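Local coordinates for galactose mutarotase-like protein (PDB 3OS7) that probably binds carbohydrates and may interconvert the alpha and beta anomers of aldose sugars, at residues I14-H18 against L60-F65; F147-F151 against E176-L180; I205-W211 against S247-K252. One frame throughout, in Å; residues are numbered along the deposited sequence.

Contact 1 (I14-H18 against L60-F65); sequences IWSEH and LKFEDF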
loop_
_atom_site.group_PDB
_atom_site.type_symbol
_atom_site.label_atom_id
_atom_site.label_comp_id
_atom_site.label_asym_id
_atom_site.label_seq_id
_atom_site.Cartn_x
_atom_site.Cartn_y
_atom_site.Cartn_z
ATOM N N ILE A 14 15.162 15.439 8.630
ATOM C CA ILE A 14 15.811 14.460 7.725
ATOM C C ILE A 14 16.032 15.186 6.394
ATOM O O ILE A 14 15.334 16.140 6.079
ATOM C CB ILE A 14 14.919 13.177 7.565
ATOM C CG1 ILE A 14 15.652 12.051 6.829
ATOM C CG2 ILE A 14 13.654 13.487 6.822
ATOM C CD1 ILE A 14 14.922 10.700 6.907
ATOM N N TRP A 15 17.033 14.753 5.630
ATOM C CA TRP A 15 17.376 15.412 4.364
ATOM C C TRP A 15 17.541 16.920 4.552
ATOM O O TRP A 15 17.024 17.719 3.761
ATOM C CB TRP A 15 16.309 15.126 3.307
ATOM C CG TRP A 15 16.457 13.840 2.618
ATOM C CD1 TRP A 15 17.515 13.444 1.854
ATOM C CD2 TRP A 15 15.493 12.781 2.549
ATOM N NE1 TRP A 15 17.278 12.186 1.333
ATOM C CE2 TRP A 15 16.047 11.762 1.748
ATOM C CE3 TRP A 15 14.228 12.585 3.110
ATOM C CZ2 TRP A 15 15.373 10.569 1.482
ATOM C CZ3 TRP A 15 13.567 11.402 2.855
ATOM C CH2 TRP A 15 14.141 10.411 2.035
ATOM N N SER A 16 18.215 17.298 5.637
ATOM C CA SER A 16 18.544 18.708 5.958
ATOM C C SER A 16 17.413 19.675 6.351
ATOM O O SER A 16 17.622 20.514 7.215
ATOM C CB SER A 16 19.392 19.344 4.842
ATOM O OG SER A 16 20.493 18.509 4.547
ATOM N N GLU A 17 16.255 19.610 5.705
ATOM C CA GLU A 17 15.206 20.599 5.948
ATOM C C GLU A 17 13.805 20.015 6.028
ATOM O O GLU A 17 12.830 20.755 6.004
ATOM C CB GLU A 17 15.242 21.688 4.861
ATOM C CG GLU A 17 15.311 21.120 3.429
ATOM C CD GLU A 17 15.193 22.182 2.337
ATOM O OE1 GLU A 17 15.393 23.389 2.611
ATOM O OE2 GLU A 17 14.894 21.798 1.192
ATOM N N HIS A 18 13.683 18.699 6.155
ATOM C CA HIS A 18 12.340 18.089 6.219
ATOM C C HIS A 18 12.038 17.474 7.565
ATOM O O HIS A 18 12.873 16.839 8.158
ATOM C CB HIS A 18 12.186 17.053 5.122
ATOM C CG HIS A 18 12.391 17.616 3.764
ATOM N ND1 HIS A 18 11.376 18.230 3.055
ATOM C CD2 HIS A 18 13.496 17.687 2.988
ATOM C CE1 HIS A 18 11.855 18.657 1.899
ATOM N NE2 HIS A 18 13.135 18.329 1.830
ATOM N N LEU A 60 20.395 8.469 -1.212
ATOM C CA LEU A 60 19.278 8.889 -2.064
ATOM C C LEU A 60 18.924 10.321 -1.753
ATOM O O LEU A 60 18.698 10.669 -0.592
ATOM C CB LEU A 60 18.030 8.011 -1.846
ATOM C CG LEU A 60 16.891 8.234 -2.839
ATOM C CD1 LEU A 60 17.302 7.687 -4.193
ATOM C CD2 LEU A 60 15.579 7.574 -2.384
ATOM N N LYS A 61 18.867 11.160 -2.782
ATOM C CA LYS A 61 18.481 12.550 -2.608
ATOM C C LYS A 61 16.991 12.684 -2.377
ATOM O O LYS A 61 16.207 11.929 -2.932
ATOM C CB LYS A 61 18.877 13.384 -3.842
ATOM C CG LYS A 61 20.370 13.459 -4.082
ATOM C CD LYS A 61 20.752 14.573 -5.049
ATOM C CE LYS A 61 20.164 14.388 -6.426
ATOM N NZ LYS A 61 20.823 15.289 -7.443
ATOM N N PHE A 62 16.603 13.698 -1.610
ATOM C CA PHE A 62 15.202 13.961 -1.339
ATOM C C PHE A 62 14.388 14.008 -2.623
ATOM O O PHE A 62 13.328 13.408 -2.716
ATOM C CB PHE A 62 15.004 15.277 -0.581
ATOM C CG PHE A 62 13.566 15.605 -0.343
ATOM C CD1 PHE A 62 12.867 14.991 0.689
ATOM C CD2 PHE A 62 12.880 16.477 -1.186
ATOM C CE1 PHE A 62 11.537 15.280 0.901
ATOM C CE2 PHE A 62 11.541 16.776 -0.969
ATOM C CZ PHE A 62 10.870 16.169 0.077
ATOM N N GLU A 63 14.886 14.737 -3.608
ATOM C CA GLU A 63 14.142 14.957 -4.827
ATOM C C GLU A 63 13.875 13.662 -5.605
ATOM O O GLU A 63 12.801 13.512 -6.186
ATOM C CB GLU A 63 14.897 15.942 -5.722
ATOM C CG GLU A 63 14.002 16.661 -6.697
ATOM C CD GLU A 63 12.959 17.540 -6.016
ATOM O OE1 GLU A 63 13.131 17.901 -4.822
ATOM O OE2 GLU A 63 11.961 17.874 -6.691
ATOM N N ASP A 64 14.838 12.741 -5.589
ATOM C CA ASP A 64 14.710 11.432 -6.237
ATOM C C ASP A 64 13.726 10.538 -5.485
ATOM O O ASP A 64 13.019 9.754 -6.112
ATOM C CB ASP A 64 16.057 10.730 -6.355
ATOM C CG ASP A 64 17.030 11.472 -7.283
ATOM O OD1 ASP A 64 16.562 12.111 -8.239
ATOM O OD2 ASP A 64 18.252 11.440 -7.030
ATOM N N PHE A 65 13.650 10.702 -4.164
ATOM C CA PHE A 65 12.609 10.053 -3.372
ATOM C C PHE A 65 11.230 10.630 -3.719
ATOM O O PHE A 65 10.306 9.888 -4.097
ATOM C CB PHE A 65 12.893 10.176 -1.880
ATOM C CG PHE A 65 11.805 9.596 -1.002
ATOM C CD1 PHE A 65 11.350 8.289 -1.194
ATOM C CD2 PHE A 65 11.231 10.352 -0.004
ATOM C CE1 PHE A 65 10.348 7.753 -0.382
ATOM C CE2 PHE A 65 10.215 9.821 0.799
ATOM C CZ PHE A 65 9.779 8.527 0.611
#
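Trp15 and Phe62 bring the two backbones closest, with their CA atoms 6.3 Å apart, where a tight turn faces the first residue of a short helix. The turn is closed on its own side by paired backbone bonds between Ile14 and His18. No backbone-to-backbone bond crosses the gap, so the side chains make the join.

Trp15 supplies the one direct hydrogen bond. Its NE1 donates to Leu60 O at 2.8 Å and 166°, with the oxygen close to the plane of the indole. This bond satisfies the indole N-H and helps fix the rotation of the ring. One indole face then lies against Phe62: CB of Phe62 sits 3.9 Å from the centroid of the five-membered ring of Trp15. The ring of Phe62 turns its edge toward the same indole, offset, with the planes at 74°. CD1 of Phe62 comes 3.7 Å from CE3 of Trp15.

CG of Phe62 is anti to its backbone N (chi1 177°), which carries the phenyl ring out toward the turn. There one phenyl face stacks on the imidazole of His18, with the ring centroids 3.6 Å apart. The stack is close: CE1 of His18 lies 3.2 Å from CZ of Phe62. ND1 of His18 is hydrogen-bonded to OD2 of Asp35, which helps hold the imidazole in place. At the far end of the indole, CH2 of Trp15 touches CD2 of Phe65 at 3.6 Å. Those two rings are nearly parallel but slid apart.

Val36 packs beside Phe62 and Phe65, and Pro56 also touches Phe65. The four rings form an aromatic cluster near the surface. It ties the hairpin turn between strands 8-14 and 18-25 to the start of helix 62-67.

Contact 2 (F147-F151 against E176-L180); sequences FSHEF and EEMPL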
loop_
_atom_site.group_PDB
_atom_site.type_symbol
_atom_site.label_atom_id
_atom_site.label_comp_id
_atom_site.label_asym_id
_atom_site.label_seq_id
_atom_site.Cartn_x
_atom_site.Cartn_y
_atom_site.Cartn_z
ATOM N N PHE A 147 -10.225 17.005 -10.852
ATOM C CA PHE A 147 -11.021 16.173 -9.944
ATOM C C PHE A 147 -11.670 17.084 -8.902
ATOM O O PHE A 147 -11.124 17.319 -7.807
ATOM C CB PHE A 147 -10.118 15.136 -9.305
ATOM C CG PHE A 147 -10.833 14.110 -8.534
ATOM C CD1 PHE A 147 -11.510 13.098 -9.179
ATOM C CD2 PHE A 147 -10.833 14.139 -7.143
ATOM C CE1 PHE A 147 -12.181 12.118 -8.443
ATOM C CE2 PHE A 147 -11.487 13.146 -6.416
ATOM C CZ PHE A 147 -12.160 12.158 -7.066
ATOM N N SER A 148 -12.813 17.651 -9.262
ATOM C CA SER A 148 -13.366 18.737 -8.473
ATOM C C SER A 148 -14.208 18.250 -7.289
ATOM O O SER A 148 -15.417 18.540 -7.195
ATOM C CB SER A 148 -14.163 19.693 -9.361
ATOM O OG SER A 148 -13.328 20.193 -10.394
ATOM N N HIS A 149 -13.543 17.552 -6.373
ATOM C CA HIS A 149 -14.136 17.134 -5.117
ATOM C C HIS A 149 -13.154 17.417 -4.005
ATOM O O HIS A 149 -12.078 16.801 -3.967
ATOM C CB HIS A 149 -14.424 15.622 -5.091
ATOM C CG HIS A 149 -15.329 15.151 -6.186
ATOM N ND1 HIS A 149 -16.702 15.201 -6.093
ATOM C CD2 HIS A 149 -15.057 14.602 -7.391
ATOM C CE1 HIS A 149 -17.233 14.713 -7.201
ATOM N NE2 HIS A 149 -16.254 14.369 -8.020
ATOM N N GLU A 150 -13.500 18.325 -3.095
ATOM C CA GLU A 150 -12.731 18.482 -1.865
ATOM C C GLU A 150 -12.776 17.182 -1.054
ATOM O O GLU A 150 -13.782 16.483 -1.030
ATOM C CB GLU A 150 -13.222 19.673 -1.033
ATOM C CG GLU A 150 -12.960 21.016 -1.740
ATOM C CD GLU A 150 -13.151 22.240 -0.853
ATOM O OE1 GLU A 150 -14.208 22.357 -0.227
ATOM O OE2 GLU A 150 -12.250 23.120 -0.820
ATOM N N PHE A 151 -11.665 16.832 -0.438
ATOM C CA PHE A 151 -11.614 15.641 0.407
ATOM C C PHE A 151 -10.504 15.747 1.440
ATOM O O PHE A 151 -9.619 16.587 1.322
ATOM C CB PHE A 151 -11.489 14.348 -0.445
ATOM C CG PHE A 151 -10.182 14.201 -1.205
ATOM C CD1 PHE A 151 -9.047 13.739 -0.571
ATOM C CD2 PHE A 151 -10.112 14.489 -2.574
ATOM C CE1 PHE A 151 -7.852 13.593 -1.266
ATOM C CE2 PHE A 151 -8.948 14.343 -3.274
ATOM C CZ PHE A 151 -7.794 13.878 -2.595
ATOM N N GLU A 176 -20.943 16.574 -4.269
ATOM C CA GLU A 176 -21.301 15.574 -5.270
ATOM C C GLU A 176 -20.727 14.202 -4.921
ATOM O O GLU A 176 -19.771 14.078 -4.156
ATOM C CB GLU A 176 -20.771 15.987 -6.641
ATOM C CG GLU A 176 -21.397 17.257 -7.204
ATOM C CD GLU A 176 -20.759 17.682 -8.503
ATOM O OE1 GLU A 176 -19.612 18.188 -8.476
ATOM O OE2 GLU A 176 -21.408 17.522 -9.554
ATOM N N GLU A 177 -21.284 13.183 -5.555
ATOM C CA GLU A 177 -20.788 11.823 -5.431
ATOM C C GLU A 177 -19.337 11.724 -5.927
ATOM O O GLU A 177 -19.055 12.139 -7.032
ATOM C CB GLU A 177 -21.684 10.933 -6.290
ATOM C CG GLU A 177 -21.700 9.509 -5.897
ATOM C CD GLU A 177 -22.470 8.631 -6.870
ATOM O OE1 GLU A 177 -22.962 9.120 -7.925
ATOM O OE2 GLU A 177 -22.566 7.433 -6.576
HETATM N N MSE A 178 -18.446 11.160 -5.109
HETATM C CA MSE A 178 -17.017 11.111 -5.391
HETATM C C MSE A 178 -16.572 9.680 -5.726
HETATM O O MSE A 178 -16.750 8.770 -4.931
HETATM C CB MSE A 178 -16.221 11.595 -4.195
HETATM C CG MSE A 178 -14.749 11.816 -4.487
HETATM SE SE MSE A 178 -13.711 12.173 -2.925
HETATM C CE MSE A 178 -13.191 10.400 -2.407
ATOM N N PRO A 179 -15.964 9.490 -6.899
ATOM C CA PRO A 179 -15.377 8.174 -7.215
ATOM C C PRO A 179 -14.324 7.782 -6.202
ATOM O O PRO A 179 -13.558 8.640 -5.749
ATOM C CB PRO A 179 -14.685 8.423 -8.565
ATOM C CG PRO A 179 -15.402 9.626 -9.134
ATOM C CD PRO A 179 -15.790 10.458 -7.984
ATOM N N LEU A 180 -14.224 6.493 -5.889
ATOM C CA LEU A 180 -13.303 6.050 -4.859
ATOM C C LEU A 180 -12.668 4.711 -5.228
ATOM O O LEU A 180 -13.361 3.714 -5.468
ATOM C CB LEU A 180 -14.053 5.856 -3.543
ATOM C CG LEU A 180 -13.226 5.352 -2.355
ATOM C CD1 LEU A 180 -12.334 6.441 -1.807
ATOM C CD2 LEU A 180 -14.184 4.858 -1.304
HETATM O O HOH W 1 -17.919 18.483 -6.497
#
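The imidazole of His149 has one face covered by Met178, whose CA lies 4.1 Å from the ring centroid and almost straight above it. CG of Met178 rests on the same face, 3.8 Å from CG of His149. CD2 of His149 in turn sits over the centre of one face of the Phe147 ring. The selenium of Met178, a selenomethionine in this crystal, lies at the edge of the Phe147 ring, 5.4 Å from its centroid.

Met178 is the main apolar partner. With CG anti to the backbone N (chi1 -169°), CG is set against His149 and Phe147, and SE continues toward Phe151. CG touches CZ of Phe147 at 3.7 Å, and SE lies 4.0 Å from CB of Phe151. Pro179 extends the packing, with its CD 4.0 Å from CE1 of Phe147.

No direct hydrogen bond crosses between the two segments. Both nitrogens of His149 are engaged elsewhere: NE2 with Tyr95 and ND1 with Ser174. These bonds fix the orientation of the buried ring. A water bridges the two segments, donating to Ser148 O at 2.6 Å and to Glu176 OE1 at 2.6 Å.

The loop 147-151 bends in an inverse gamma turn centred on Ser148 before it enters strand 151-160. The side chains of Met178 with Phe147 and Phe151 make Met-aromatic contacts. Together they pack this loop against the start of strand 178-189, at one end of the beta-sandwich expected for the galactose mutarotase family.

Contact 3 (I205-W211 against S247-K252); sequences ISIDKFW and SLFSLK
Ser250 and Trp211 are brought together by their first torsions. OG of Ser250 sits between its backbone N and carbonyl carbon (chi1 48°), while CG of Trp211 stands beside its own backbone N (chi1 -66°). These settings point the indole NE1 at Ser250 OG, to which it donates at 3.1 Å. The bond is almost straight, 175° at the hydrogen, and OG lies in the indole plane. Lys209 N also donates to this OG at 3.1 Å. Two N-H groups thus grip one hydroxyl oxygen, and a water beside it also reaches OD2 of Asp208 by a weak bond.

Ile207 pairs with Leu251 and Phe210 with Phe249, so the first strand has one extra residue. This beta bulge probably accounts for Lys209 N bonding a side chain and not a strand carbonyl. Around it, Asp208 N donates to Ser250 O at 2.8 Å, and Ser250 N donates to Lys209 O at 2.9 Å. Farther along, Lys252 N bonds Ser206 O, and Ser206 OG, also hydrogen-bonded to Gly263 N, donates to Lys252 O. A further water joins Lys252 NZ to the carbonyls of Ile207 and Asp208.

Apolar groups pack beside this polar row. CG2 of Ile207 lies over one face of the Phe249 ring, 3.4 Å from its CG. CD1 of Phe210 meets CE1 of Phe249 at 3.7 Å, the two rings set obliquely. On the other face of the sheet, CB of Trp211 touches CD2 of Leu248 at 3.7 Å.

A bound tetraethylene glycol, probably from the crystallisation liquor, lies close to Ser250 and may mark a pocket. The pair is a bulged antiparallel join between strands 201-213 and 246-256, within the beta-sandwich typical of galactose mutarotase relatives.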
loop_
_atom_site.group_PDB
_atom_site.type_symbol
_atom_site.label_atom_id
_atom_site.label_comp_id
_atom_site.label_asym_id
_atom_site.label_seq_id
_atom_site.Cartn_x
_atom_site.Cartn_y
_atom_site.Cartn_z
ATOM N N ILE A 205 -0.001 -15.462 -0.395
ATOM C CA ILE A 205 -1.031 -14.447 -0.561
ATOM C C ILE A 205 -2.374 -15.161 -0.631
ATOM O O ILE A 205 -2.501 -16.156 -1.335
ATOM C CB ILE A 205 -0.877 -13.633 -1.872
ATOM C CG1 ILE A 205 0.518 -13.023 -2.012
ATOM C CG2 ILE A 205 -1.951 -12.514 -1.939
ATOM C CD1 ILE A 205 0.778 -12.404 -3.423
ATOM N N SER A 206 -3.396 -14.604 0.026
ATOM C CA SER A 206 -4.723 -15.254 0.072
ATOM C C SER A 206 -5.522 -14.939 -1.198
ATOM O O SER A 206 -6.521 -14.235 -1.157
ATOM C CB SER A 206 -5.473 -14.829 1.347
ATOM O OG SER A 206 -5.658 -13.426 1.421
ATOM N N ILE A 207 -5.043 -15.460 -2.328
ATOM C CA ILE A 207 -5.617 -15.165 -3.614
ATOM C C ILE A 207 -6.866 -15.987 -3.867
ATOM O O ILE A 207 -6.985 -17.113 -3.384
ATOM C CB ILE A 207 -4.605 -15.378 -4.760
ATOM C CG1 ILE A 207 -4.110 -16.833 -4.821
ATOM C CG2 ILE A 207 -3.438 -14.393 -4.617
ATOM C CD1 ILE A 207 -3.277 -17.197 -6.099
ATOM N N ASP A 208 -7.780 -15.390 -4.625
ATOM C CA ASP A 208 -8.992 -16.025 -5.106
ATOM C C ASP A 208 -8.789 -16.374 -6.580
ATOM O O ASP A 208 -8.468 -17.513 -6.895
ATOM C CB ASP A 208 -10.173 -15.061 -4.896
ATOM C CG ASP A 208 -11.522 -15.688 -5.211
ATOM O OD1 ASP A 208 -11.583 -16.893 -5.548
ATOM O OD2 ASP A 208 -12.529 -14.957 -5.075
ATOM N N LYS A 209 -8.885 -15.383 -7.472
ATOM C CA LYS A 209 -8.680 -15.607 -8.895
ATOM C C LYS A 209 -7.563 -14.717 -9.431
ATOM O O LYS A 209 -7.268 -13.647 -8.881
ATOM C CB LYS A 209 -9.983 -15.344 -9.694
ATOM C CG LYS A 209 -11.136 -16.265 -9.286
ATOM C CD LYS A 209 -12.277 -16.201 -10.247
ATOM C CE LYS A 209 -13.165 -15.022 -9.955
ATOM N NZ LYS A 209 -14.201 -14.833 -11.010
ATOM N N PHE A 210 -6.936 -15.197 -10.494
ATOM C CA PHE A 210 -6.015 -14.418 -11.305
ATOM C C PHE A 210 -6.796 -13.644 -12.382
ATOM O O PHE A 210 -7.714 -14.198 -12.997
ATOM C CB PHE A 210 -5.042 -15.393 -11.954
ATOM C CG PHE A 210 -4.113 -14.760 -12.941
ATOM C CD1 PHE A 210 -3.114 -13.930 -12.510
ATOM C CD2 PHE A 210 -4.252 -15.000 -14.308
ATOM C CE1 PHE A 210 -2.241 -13.351 -13.386
ATOM C CE2 PHE A 210 -3.377 -14.411 -15.216
ATOM C CZ PHE A 210 -2.354 -13.574 -14.736
ATOM N N TRP A 211 -6.392 -12.400 -12.651
ATOM C CA TRP A 211 -7.061 -11.527 -13.638
ATOM C C TRP A 211 -6.052 -11.176 -14.722
ATOM O O TRP A 211 -4.995 -10.576 -14.445
ATOM C CB TRP A 211 -7.619 -10.279 -12.953
ATOM C CG TRP A 211 -8.702 -10.636 -12.006
ATOM C CD1 TRP A 211 -8.551 -11.152 -10.737
ATOM C CD2 TRP A 211 -10.105 -10.569 -12.242
ATOM N NE1 TRP A 211 -9.772 -11.395 -10.173
ATOM C CE2 TRP A 211 -10.750 -11.049 -11.065
ATOM C CE3 TRP A 211 -10.895 -10.143 -13.326
ATOM C CZ2 TRP A 211 -12.119 -11.121 -10.948
ATOM C CZ3 TRP A 211 -12.300 -10.197 -13.191
ATOM C CH2 TRP A 211 -12.885 -10.684 -12.015
ATOM N N SER A 247 1.601 -9.385 -11.372
ATOM C CA SER A 247 0.336 -10.115 -11.449
ATOM C C SER A 247 -0.774 -9.431 -10.677
ATOM O O SER A 247 -0.548 -8.842 -9.630
ATOM C CB SER A 247 0.523 -11.501 -10.857
ATOM O OG SER A 247 1.438 -12.281 -11.611
ATOM N N LEU A 248 -2.005 -9.604 -11.159
ATOM C CA LEU A 248 -3.190 -9.074 -10.496
ATOM C C LEU A 248 -4.083 -10.225 -10.010
ATOM O O LEU A 248 -4.482 -11.083 -10.821
ATOM C CB LEU A 248 -3.966 -8.208 -11.477
ATOM C CG LEU A 248 -5.329 -7.706 -11.048
ATOM C CD1 LEU A 248 -5.264 -6.796 -9.799
ATOM C CD2 LEU A 248 -6.017 -7.006 -12.243
ATOM N N PHE A 249 -4.413 -10.218 -8.718
ATOM C CA PHE A 249 -5.328 -11.204 -8.138
ATOM C C PHE A 249 -6.478 -10.541 -7.431
ATOM O O PHE A 249 -6.332 -9.438 -6.897
ATOM C CB PHE A 249 -4.576 -12.047 -7.106
ATOM C CG PHE A 249 -3.462 -12.879 -7.689
ATOM C CD1 PHE A 249 -3.738 -14.078 -8.373
ATOM C CD2 PHE A 249 -2.162 -12.456 -7.591
ATOM C CE1 PHE A 249 -2.708 -14.841 -8.916
ATOM C CE2 PHE A 249 -1.136 -13.210 -8.117
ATOM C CZ PHE A 249 -1.410 -14.403 -8.792
ATOM N N SER A 250 -7.623 -11.209 -7.384
ATOM C CA SER A 250 -8.592 -10.915 -6.327
ATOM C C SER A 250 -8.192 -11.635 -5.040
ATOM O O SER A 250 -7.467 -12.620 -5.072
ATOM C CB SER A 250 -10.008 -11.271 -6.757
ATOM O OG SER A 250 -10.076 -12.556 -7.327
ATOM N N LEU A 251 -8.723 -11.164 -3.919
ATOM C CA LEU A 251 -8.409 -11.705 -2.606
ATOM C C LEU A 251 -9.603 -12.407 -2.000
ATOM O O LEU A 251 -10.754 -12.071 -2.281
ATOM C CB LEU A 251 -8.004 -10.582 -1.661
ATOM C CG LEU A 251 -6.669 -9.881 -1.997
ATOM C CD1 LEU A 251 -6.446 -8.719 -1.040
ATOM C CD2 LEU A 251 -5.526 -10.882 -1.931
ATOM N N LYS A 252 -9.322 -13.354 -1.122
ATOM C CA LYS A 252 -10.351 -13.983 -0.302
ATOM C C LYS A 252 -9.778 -14.213 1.082
ATOM O O LYS A 252 -8.564 -14.049 1.290
ATOM C CB LYS A 252 -10.820 -15.292 -0.926
ATOM C CG LYS A 252 -9.718 -16.336 -1.067
ATOM C CD LYS A 252 -10.230 -17.709 -1.563
ATOM C CE LYS A 252 -9.149 -18.755 -1.357
ATOM N NZ LYS A 252 -9.483 -20.014 -2.065
HETATM O O HOH W 2 -8.061 -19.402 -4.910
HETATM O O HOH W 3 -12.507 -13.286 -7.428
HETATM O O HOH W 4 -13.106 -13.285 -3.188
HETATM O O HOH W 5 -2.313 -10.027 -14.023
#

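Contact 3 is the buried one, contact 2 is partly buried, and contact 1 lies at the surface. Contacts 1 and 3 are on opposite sides of the chain's centre, with their own centres about 36 Å apart. Only contact 3 joins two strands edge to edge, and backbone hydrogen bonds dominate it. The other two fasten loops through side chains: rings and one indole bond in contact 1, apolar packing and a bridging water in contact 2. Strand 178-189 of contact 2 is followed in the chain by strand 201-213 of contact 3. No two contacts touch. A histidine ring is held by one polar partner in contact 1 and two in contact 2, all outside the segments.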